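Long-range contacts in kappa-carrageenase (Zobellia galactanivorans, PDB 5OCR), which probably hydrolyses the beta-1,4 linkages of the red-algal polysaccharide kappa-carrageenan through the glycoside hydrolase family 16 domain described here: residues Ser88-Ser93 against Asn234-Leu239; Glu103-Gly108 against Tyr276-Arg281; Ser118-Ser123 against Tyr136-Val141. All coordinates share one frame; numbering follows the deposited sequence.

Contact 1: residues Ser88-Ser93 against Asn234-Leu239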
loop_
_atom_site.group_PDB
_atom_site.type_symbol
_atom_site.label_atom_id
_atom_site.label_comp_id
_atom_site.label_asym_id
_atom_site.label_seq_id
_atom_site.Cartn_x
_atom_site.Cartn_y
_atom_site.Cartn_z
ATOM N N SER A 88 -1.338 13.578 -2.299
ATOM C CA SER A 88 -1.846 12.350 -2.895
ATOM C C SER A 88 -3.208 11.949 -2.428
ATOM O O SER A 88 -3.943 12.728 -1.783
ATOM C CB SER A 88 -0.775 11.257 -2.777
ATOM O OG SER A 88 -1.142 10.164 -3.634
ATOM N N GLY A 89 -3.621 10.742 -2.824
ATOM C CA GLY A 89 -4.981 10.291 -2.450
ATOM C C GLY A 89 -4.947 8.898 -1.836
ATOM O O GLY A 89 -4.009 8.130 -2.113
ATOM N N ILE A 90 -5.936 8.557 -0.999
ATOM C CA ILE A 90 -5.861 7.331 -0.204
ATOM C C ILE A 90 -7.260 6.881 0.174
ATOM O O ILE A 90 -8.050 7.726 0.546
ATOM C CB ILE A 90 -4.969 7.468 1.038
ATOM C CG1 ILE A 90 -5.069 6.205 1.944
ATOM C CG2 ILE A 90 -5.311 8.742 1.857
ATOM C CD1 ILE A 90 -3.932 6.136 3.000
ATOM N N PHE A 91 -7.570 5.592 -0.016
ATOM C CA PHE A 91 -8.723 4.988 0.596
ATOM C C PHE A 91 -8.271 4.192 1.797
ATOM O O PHE A 91 -7.489 3.222 1.647
ATOM C CB PHE A 91 -9.414 3.991 -0.354
ATOM C CG PHE A 91 -10.168 4.640 -1.451
ATOM C CD1 PHE A 91 -11.423 5.197 -1.218
ATOM C CD2 PHE A 91 -9.656 4.662 -2.725
ATOM C CE1 PHE A 91 -12.143 5.814 -2.269
ATOM C CE2 PHE A 91 -10.402 5.232 -3.761
ATOM C CZ PHE A 91 -11.642 5.823 -3.528
ATOM N N LYS A 92 -8.676 4.626 2.990
ATOM C CA LYS A 92 -8.352 3.906 4.283
ATOM C C LYS A 92 -9.639 3.539 4.951
ATOM O O LYS A 92 -10.467 4.423 5.282
ATOM C CB LYS A 92 -7.497 4.762 5.178
ATOM C CG LYS A 92 -7.147 3.962 6.471
ATOM C CD LYS A 92 -6.429 4.928 7.452
ATOM C CE LYS A 92 -6.274 4.096 8.746
ATOM N NZ LYS A 92 -5.594 5.009 9.759
ATOM N N SER A 93 -9.895 2.240 5.138
ATOM C CA SER A 93 -11.175 1.874 5.778
ATOM C C SER A 93 -11.257 2.378 7.244
ATOM O O SER A 93 -10.272 2.272 8.035
ATOM C CB SER A 93 -11.460 0.372 5.723
ATOM O OG SER A 93 -10.475 -0.360 6.474
ATOM N N ASN A 234 -6.226 -1.536 9.287
ATOM C CA ASN A 234 -7.107 -0.835 8.337
ATOM C C ASN A 234 -6.729 -1.161 6.917
ATOM O O ASN A 234 -5.549 -1.417 6.628
ATOM C CB ASN A 234 -7.084 0.665 8.515
ATOM C CG ASN A 234 -7.437 1.084 9.935
ATOM O OD1 ASN A 234 -6.593 1.034 10.831
ATOM N ND2 ASN A 234 -8.651 1.497 10.128
ATOM N N VAL A 235 -7.782 -1.293 6.105
ATOM C CA VAL A 235 -7.604 -1.752 4.670
ATOM C C VAL A 235 -7.312 -0.517 3.821
ATOM O O VAL A 235 -8.083 0.435 3.845
ATOM C CB VAL A 235 -8.853 -2.495 4.110
ATOM C CG1 VAL A 235 -8.652 -2.860 2.587
ATOM C CG2 VAL A 235 -9.104 -3.716 4.987
ATOM N N THR A 236 -6.175 -0.508 3.087
ATOM C CA THR A 236 -5.640 0.801 2.540
ATOM C C THR A 236 -5.301 0.691 1.081
ATOM O O THR A 236 -4.610 -0.244 0.725
ATOM C CB THR A 236 -4.449 1.283 3.354
ATOM O OG1 THR A 236 -4.837 1.230 4.775
ATOM C CG2 THR A 236 -4.129 2.792 2.969
ATOM N N LEU A 237 -5.777 1.631 0.261
ATOM C CA LEU A 237 -5.244 1.773 -1.127
ATOM C C LEU A 237 -4.677 3.187 -1.218
ATOM O O LEU A 237 -5.398 4.181 -0.906
ATOM C CB LEU A 237 -6.417 1.646 -2.090
ATOM C CG LEU A 237 -7.136 0.297 -2.179
ATOM C CD1 LEU A 237 -8.618 0.490 -2.603
ATOM C CD2 LEU A 237 -6.365 -0.582 -3.137
ATOM N N SER A 238 -3.420 3.312 -1.622
ATOM C CA SER A 238 -2.875 4.680 -1.677
ATOM C C SER A 238 -1.795 4.767 -2.761
ATOM O O SER A 238 -1.196 3.755 -3.161
ATOM C CB SER A 238 -2.345 5.027 -0.321
ATOM O OG SER A 238 -1.255 4.162 0.041
ATOM N N LEU A 239 -1.503 6.010 -3.158
ATOM C CA LEU A 239 -0.460 6.272 -4.166
ATOM C C LEU A 239 0.711 6.997 -3.444
ATOM O O LEU A 239 0.566 8.153 -3.008
ATOM C CB LEU A 239 -1.036 7.077 -5.380
ATOM C CG LEU A 239 -0.018 7.333 -6.475
ATOM C CD1 LEU A 239 0.508 6.029 -7.133
ATOM C CD2 LEU A 239 -0.730 8.203 -7.538
HETATM O O HOH W 1 -4.167 2.237 10.734
#
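I90, F91 and K92 pair with S238, L237 and T236 as buried, neighbouring antiparallel strands near the middle of the domain. F91 and L237 form the hydrogen-bonded pair, and their two backbone bonds both measure 2.7 Å, F91 N to L237 O and L237 N to F91 O. Side chains alternate between the two faces, as in any beta strand, and the strands belong to the beta-jellyroll of this family 16 enzyme. F91 and L237 point to one face, toward strands 67-74 and 273-285, where apolar residues suit the interior between sheets. I90, K92, T236 and S238 occupy the other face. Here I90 CD1 presses on T236 CG2 at 3.3 Å, tighter than usual for two methyl groups. K92 is extended, with CG anti to the backbone N (chi1 -178°). It crosses the N234 side chain obliquely, K92 CE lying 3.4 Å from N234 CG, while K92 NZ bonds N46 O and Y122 OH. Serines close both ends. S88 OG donates to L239 O at 2.7 Å. S93 OG receives V235 N at 2.9 Å and also bonds Q95 O, a double task that a hydroxyl can perform. N234 ND2, 2.8 Å from S93 O, donates with that oxygen near its amide plane.

Contact 2: residues Glu103-Gly108 against Tyr276-Arg281. With MG (magnesium ion), chain F.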
loop_
_atom_site.group_PDB
_atom_site.type_symbol
_atom_site.label_atom_id
_atom_site.label_comp_id
_atom_site.label_asym_id
_atom_site.label_seq_id
_atom_site.Cartn_x
_atom_site.Cartn_y
_atom_site.Cartn_z
ATOM N N GLU A 103 -8.588 -8.252 -1.365
ATOM C CA GLU A 103 -8.265 -8.263 -2.793
ATOM C C GLU A 103 -8.607 -6.944 -3.416
ATOM O O GLU A 103 -9.658 -6.351 -3.010
ATOM C CB GLU A 103 -9.200 -9.370 -3.400
ATOM C CG GLU A 103 -8.841 -9.643 -4.899
ATOM C CD GLU A 103 -9.698 -10.783 -5.499
ATOM O OE1 GLU A 103 -9.366 -11.950 -5.189
ATOM O OE2 GLU A 103 -10.666 -10.480 -6.240
ATOM N N ALA A 104 -7.783 -6.469 -4.349
ATOM C CA ALA A 104 -8.083 -5.276 -5.105
ATOM C C ALA A 104 -7.648 -5.451 -6.509
ATOM O O ALA A 104 -6.685 -6.184 -6.811
ATOM C CB ALA A 104 -7.353 -4.088 -4.400
ATOM N N LYS A 105 -8.432 -4.862 -7.393
ATOM C CA LYS A 105 -8.071 -4.865 -8.842
ATOM C C LYS A 105 -7.558 -3.471 -9.218
ATOM O O LYS A 105 -8.272 -2.427 -9.083
ATOM C CB LYS A 105 -9.300 -5.346 -9.683
ATOM C CG LYS A 105 -9.110 -5.224 -11.247
ATOM C CD LYS A 105 -10.405 -5.796 -11.832
ATOM C CE LYS A 105 -10.466 -5.533 -13.301
ATOM N NZ LYS A 105 -11.859 -5.971 -13.612
ATOM N N ILE A 106 -6.285 -3.438 -9.582
ATOM C CA ILE A 106 -5.544 -2.161 -9.650
ATOM C C ILE A 106 -4.762 -2.015 -10.934
ATOM O O ILE A 106 -4.113 -3.015 -11.419
ATOM C CB ILE A 106 -4.534 -2.091 -8.440
ATOM C CG1 ILE A 106 -5.267 -2.050 -7.062
ATOM C CG2 ILE A 106 -3.532 -0.861 -8.644
ATOM C CD1 ILE A 106 -4.305 -2.386 -5.899
ATOM N N GLN A 107 -4.790 -0.798 -11.501
ATOM C CA GLN A 107 -3.817 -0.522 -12.545
ATOM C C GLN A 107 -2.879 0.579 -12.056
ATOM O O GLN A 107 -3.310 1.522 -11.383
ATOM C CB GLN A 107 -4.608 0.037 -13.758
ATOM C CG GLN A 107 -3.693 0.596 -14.882
ATOM C CD GLN A 107 -4.451 0.867 -16.185
ATOM O OE1 GLN A 107 -5.382 0.110 -16.602
ATOM N NE2 GLN A 107 -4.139 1.999 -16.794
ATOM N N GLY A 108 -1.613 0.440 -12.407
ATOM C CA GLY A 108 -0.579 1.379 -11.927
ATOM C C GLY A 108 -0.600 2.694 -12.685
ATOM O O GLY A 108 -1.550 3.052 -13.357
ATOM N N TYR A 276 -5.409 3.503 -10.557
ATOM C CA TYR A 276 -6.854 3.262 -10.731
ATOM C C TYR A 276 -7.238 1.977 -10.030
ATOM O O TYR A 276 -6.495 0.935 -10.096
ATOM C CB TYR A 276 -7.155 3.070 -12.252
ATOM C CG TYR A 276 -6.803 4.313 -12.995
ATOM C CD1 TYR A 276 -7.764 5.336 -13.121
ATOM C CD2 TYR A 276 -5.532 4.491 -13.568
ATOM C CE1 TYR A 276 -7.421 6.535 -13.817
ATOM C CE2 TYR A 276 -5.189 5.697 -14.242
ATOM C CZ TYR A 276 -6.153 6.681 -14.342
ATOM O OH TYR A 276 -5.840 7.810 -15.043
ATOM N N VAL A 277 -8.397 1.974 -9.395
ATOM C CA VAL A 277 -8.836 0.789 -8.695
ATOM C C VAL A 277 -10.280 0.463 -9.161
ATOM O O VAL A 277 -11.204 1.306 -8.988
ATOM C CB VAL A 277 -8.848 1.048 -7.173
ATOM C CG1 VAL A 277 -9.253 -0.236 -6.446
ATOM C CG2 VAL A 277 -7.492 1.558 -6.615
ATOM N N ASP A 278 -10.493 -0.754 -9.666
ATOM C CA ASP A 278 -11.816 -1.172 -10.074
ATOM C C ASP A 278 -12.592 -1.666 -8.888
ATOM O O ASP A 278 -13.797 -1.396 -8.799
ATOM C CB ASP A 278 -11.644 -2.266 -11.175
ATOM C CG ASP A 278 -12.988 -2.655 -11.890
ATOM O OD1 ASP A 278 -13.969 -1.929 -11.801
ATOM O OD2 ASP A 278 -13.032 -3.757 -12.436
ATOM N N TYR A 279 -11.996 -2.373 -7.959
ATOM C CA TYR A 279 -12.751 -2.760 -6.728
ATOM C C TYR A 279 -11.756 -3.077 -5.622
ATOM O O TYR A 279 -10.556 -3.316 -5.883
ATOM C CB TYR A 279 -13.672 -3.980 -6.994
ATOM C CG TYR A 279 -12.958 -5.297 -7.279
ATOM C CD1 TYR A 279 -12.198 -5.988 -6.300
ATOM C CD2 TYR A 279 -13.062 -5.851 -8.543
ATOM C CE1 TYR A 279 -11.580 -7.203 -6.601
ATOM C CE2 TYR A 279 -12.420 -7.039 -8.865
ATOM C CZ TYR A 279 -11.690 -7.725 -7.879
ATOM O OH TYR A 279 -11.086 -8.930 -8.156
ATOM N N VAL A 280 -12.297 -3.075 -4.402
ATOM C CA VAL A 280 -11.623 -3.655 -3.256
ATOM C C VAL A 280 -12.625 -4.520 -2.587
ATOM O O VAL A 280 -13.826 -4.136 -2.417
ATOM C CB VAL A 280 -10.995 -2.618 -2.330
ATOM C CG1 VAL A 280 -12.061 -1.576 -1.838
ATOM C CG2 VAL A 280 -10.303 -3.340 -1.140
ATOM N N ARG A 281 -12.189 -5.706 -2.197
ATOM C CA ARG A 281 -13.110 -6.675 -1.564
ATOM C C ARG A 281 -12.408 -7.331 -0.367
ATOM O O ARG A 281 -11.234 -7.709 -0.429
ATOM C CB ARG A 281 -13.568 -7.753 -2.539
ATOM C CG ARG A 281 -14.377 -7.206 -3.709
ATOM C CD ARG A 281 -14.573 -8.325 -4.749
ATOM N NE ARG A 281 -15.302 -7.742 -5.890
ATOM C CZ ARG A 281 -15.334 -8.237 -7.143
ATOM N NH1 ARG A 281 -14.750 -9.412 -7.474
ATOM N NH2 ARG A 281 -16.019 -7.588 -8.078
HETATM MG MG MG F . -15.667 -0.992 -10.225
HETATM O O HOH W 2 -13.188 -11.561 -6.249
HETATM O O HOH W 3 -17.749 -1.296 -11.392
#
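The ring of Y279 is the flat filling of the tight half of this contact. K105 CB lies over one face, 3.9 Å from the ring centroid in a CH-pi contact, and the guanidinium of R281 covers the opposite face, with CZ 3.5 Å above the ring plane. With CG between the backbone N and the carbonyl carbon (chi1 67°), the ring lies across the strand and its OH reaches the carboxylate of E103. The hydroxyl donates to OE2, although the modelled 2.5 Å between Y279 OH and E103 OE2 is doubtfully short. Water 2 links E103 OE2 to R281 NH1, whereas R281 NE forms a salt bridge with E30. Strands 100-107 and 273-285 run antiparallel here as part of the jellyroll. A104, I106, V277 and V280 face L237 of strand 233-241, and their small or branched apolar side chains suit that buried face. The chain turns a corner at D278, where the pairing slackens: D278 N bonds K105 O, while Y279 N is buried without a partner. On this side K105 and D278 are partly exposed. The extended K105 runs alongside D278, and NZ meets OD2 in a 2.8 Å salt bridge. D278 OD1, 2.5 Å from the magnesium ion, and D278 O, 2.4 Å from it, both bind the metal, and E30, G66 and water 3 complete the ligands seen. Beyond the corner Q107 and Y276 are partly exposed and form a hydrogen-bonded pair, with Q107 N 2.8 Å from Y276 O.

Contact 3: residues Ser118-Ser123 against Tyr136-Val141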
loop_
_atom_site.group_PDB
_atom_site.type_symbol
_atom_site.label_atom_id
_atom_site.label_comp_id
_atom_site.label_asym_id
_atom_site.label_seq_id
_atom_site.Cartn_x
_atom_site.Cartn_y
_atom_site.Cartn_z
ATOM N N SER A 118 -0.211 1.218 -4.179
ATOM C CA SER A 118 -0.066 0.233 -3.094
ATOM C C SER A 118 -1.422 -0.196 -2.575
ATOM O O SER A 118 -2.424 0.588 -2.600
ATOM C CB SER A 118 0.817 0.765 -1.950
ATOM O OG SER A 118 0.152 1.772 -1.202
ATOM N N PHE A 119 -1.503 -1.486 -2.196
ATOM C CA PHE A 119 -2.692 -1.985 -1.459
ATOM C C PHE A 119 -2.090 -2.611 -0.198
ATOM O O PHE A 119 -1.181 -3.461 -0.289
ATOM C CB PHE A 119 -3.337 -3.075 -2.351
ATOM C CG PHE A 119 -4.487 -3.808 -1.713
ATOM C CD1 PHE A 119 -5.455 -3.132 -0.857
ATOM C CD2 PHE A 119 -4.770 -5.146 -2.110
ATOM C CE1 PHE A 119 -6.546 -3.868 -0.374
ATOM C CE2 PHE A 119 -5.875 -5.829 -1.616
ATOM C CZ PHE A 119 -6.773 -5.193 -0.734
ATOM N N TRP A 120 -2.575 -2.226 0.988
ATOM C CA TRP A 120 -1.839 -2.637 2.186
ATOM C C TRP A 120 -2.717 -2.512 3.403
ATOM O O TRP A 120 -3.763 -1.833 3.361
ATOM C CB TRP A 120 -0.523 -1.828 2.327
ATOM C CG TRP A 120 -0.660 -0.324 2.341
ATOM C CD1 TRP A 120 -1.158 0.530 1.312
ATOM C CD2 TRP A 120 -0.284 0.560 3.441
ATOM N NE1 TRP A 120 -1.075 1.826 1.711
ATOM C CE2 TRP A 120 -0.601 1.911 3.011
ATOM C CE3 TRP A 120 0.309 0.359 4.690
ATOM C CZ2 TRP A 120 -0.287 3.047 3.812
ATOM C CZ3 TRP A 120 0.529 1.497 5.547
ATOM C CH2 TRP A 120 0.270 2.808 5.114
ATOM N N LEU A 121 -2.332 -3.212 4.460
ATOM C CA LEU A 121 -3.151 -3.296 5.711
ATOM C C LEU A 121 -2.221 -2.784 6.796
ATOM O O LEU A 121 -1.070 -3.173 6.835
ATOM C CB LEU A 121 -3.588 -4.760 6.024
ATOM C CG LEU A 121 -3.941 -5.583 4.739
ATOM C CD1 LEU A 121 -4.151 -7.062 5.075
ATOM C CD2 LEU A 121 -5.205 -5.006 4.090
ATOM N N TYR A 122 -2.672 -1.898 7.728
ATOM C CA TYR A 122 -1.737 -1.466 8.747
ATOM C C TYR A 122 -2.507 -1.113 10.017
ATOM O O TYR A 122 -3.690 -0.754 9.962
ATOM C CB TYR A 122 -0.837 -0.295 8.331
ATOM C CG TYR A 122 -1.479 1.066 8.309
ATOM C CD1 TYR A 122 -2.437 1.396 7.334
ATOM C CD2 TYR A 122 -1.092 2.013 9.218
ATOM C CE1 TYR A 122 -3.015 2.670 7.281
ATOM C CE2 TYR A 122 -1.627 3.282 9.174
ATOM C CZ TYR A 122 -2.604 3.601 8.223
ATOM O OH TYR A 122 -3.126 4.873 8.268
ATOM N N SER A 123 -1.815 -1.312 11.155
ATOM C CA SER A 123 -2.431 -0.973 12.475
ATOM C C SER A 123 -2.011 0.337 13.030
ATOM O O SER A 123 -1.176 1.031 12.483
ATOM C CB SER A 123 -1.991 -1.938 13.555
ATOM O OG SER A 123 -0.565 -1.931 13.735
ATOM N N TYR A 136 3.278 -2.658 16.193
ATOM C CA TYR A 136 2.721 -2.161 14.930
ATOM C C TYR A 136 2.808 -3.318 13.937
ATOM O O TYR A 136 3.836 -4.016 13.894
ATOM C CB TYR A 136 3.609 -1.022 14.435
ATOM C CG TYR A 136 3.310 -0.592 12.959
ATOM C CD1 TYR A 136 2.219 0.194 12.683
ATOM C CD2 TYR A 136 4.128 -1.018 11.895
ATOM C CE1 TYR A 136 1.950 0.650 11.356
ATOM C CE2 TYR A 136 3.914 -0.554 10.593
ATOM C CZ TYR A 136 2.777 0.197 10.315
ATOM O OH TYR A 136 2.532 0.653 8.992
ATOM N N SER A 137 1.744 -3.522 13.166
ATOM C CA SER A 137 1.672 -4.623 12.156
ATOM C C SER A 137 1.338 -4.008 10.787
ATOM O O SER A 137 0.309 -3.237 10.721
ATOM C CB SER A 137 0.481 -5.544 12.522
ATOM O OG SER A 137 0.867 -6.406 13.565
ATOM N N GLU A 138 2.083 -4.373 9.724
ATOM C CA GLU A 138 1.764 -3.861 8.403
ATOM C C GLU A 138 1.949 -5.052 7.436
ATOM O O GLU A 138 2.987 -5.646 7.449
ATOM C CB GLU A 138 2.715 -2.762 8.018
ATOM C CG GLU A 138 2.463 -2.306 6.576
ATOM C CD GLU A 138 3.397 -1.167 6.187
ATOM O OE1 GLU A 138 3.774 -0.380 7.112
ATOM O OE2 GLU A 138 3.726 -1.022 4.965
ATOM N N ILE A 139 0.943 -5.323 6.619
ATOM C CA ILE A 139 1.042 -6.281 5.515
ATOM C C ILE A 139 0.857 -5.514 4.189
ATOM O O ILE A 139 -0.228 -4.947 3.896
ATOM C CB ILE A 139 -0.112 -7.351 5.644
ATOM C CG1 ILE A 139 0.006 -8.101 6.993
ATOM C CG2 ILE A 139 -0.002 -8.281 4.386
ATOM C CD1 ILE A 139 -1.091 -9.152 7.177
ATOM N N ASP A 140 1.877 -5.560 3.339
ATOM C CA ASP A 140 1.753 -4.926 1.998
ATOM C C ASP A 140 1.224 -5.999 1.073
ATOM O O ASP A 140 1.922 -6.949 0.794
ATOM C CB ASP A 140 3.113 -4.382 1.542
ATOM C CG ASP A 140 3.582 -3.299 2.378
ATOM O OD1 ASP A 140 2.784 -2.688 3.159
ATOM O OD2 ASP A 140 4.760 -3.077 2.360
ATOM N N VAL A 141 -0.003 -5.847 0.593
ATOM C CA VAL A 141 -0.474 -6.813 -0.353
ATOM C C VAL A 141 0.240 -6.669 -1.696
ATOM O O VAL A 141 0.648 -7.668 -2.306
ATOM C CB VAL A 141 -1.979 -6.666 -0.578
ATOM C CG1 VAL A 141 -2.396 -7.753 -1.644
ATOM C CG2 VAL A 141 -2.688 -6.759 0.795
#
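S123 OG is held by two N-H groups: S137 N donates to it across the strands, at 2.9 Å and nearly straight (170°), and R231 NE bonds it as well. A serine, whose short hydroxyl stands close to the backbone, suits this end of the pairing. Further along, L121 and I139 form the hydrogen-bonded pair, and L121 CD1 packs on I139 CB at 4.1 Å. W120, Y122, E138 and D140 occupy the other face. W120 CG sits between the backbone N and the carbonyl carbon (chi1 56°), which brings the indole over toward E138, with CE3 3.7 Å from OE2 and the planes oblique. W120 NE1 meanwhile bonds S238 OG. Y136 OH lies 3.6 Å from Y122 CB and donates to E138 OE1 of its own strand in a bond modelled as doubtfully short. At the far end V141 CG2 stands over one face of the F119 ring, 4.2 Å from its centroid. V141 N makes a weak, bent bond to F119 O, and F119 also bonds V142, so two residues face one: a beta bulge. The sequence E138-I139-D140-V141-V142-E143 matches the ExDxxE catalytic signature of the bulge-containing enzymes of glycoside hydrolase family 16.

Strand 233-241 ties contacts 1 and 3 together, pairing with strand 115-122 on the side away from strand 86-97: N234 N lies 2.7 Å from Y122 O and T236 O 2.9 Å from W120 N. Between the sheets contact 2 meets both others. L237 CD2 approaches A104 CB to 3.9 Å, and the F119 ring brings CE2 to 3.4 Å from A104 N. The faces bearing S238 and E138 look toward the probable active site, where a glycerol lies about 5 Å from the S238 side chain and about 3 Å from that of E138. Magnesium belongs to contact 2, where D278 binds it; a magnesium ion lies about 10 Å from the F91 side chain, and one about 14 Å from that of F119.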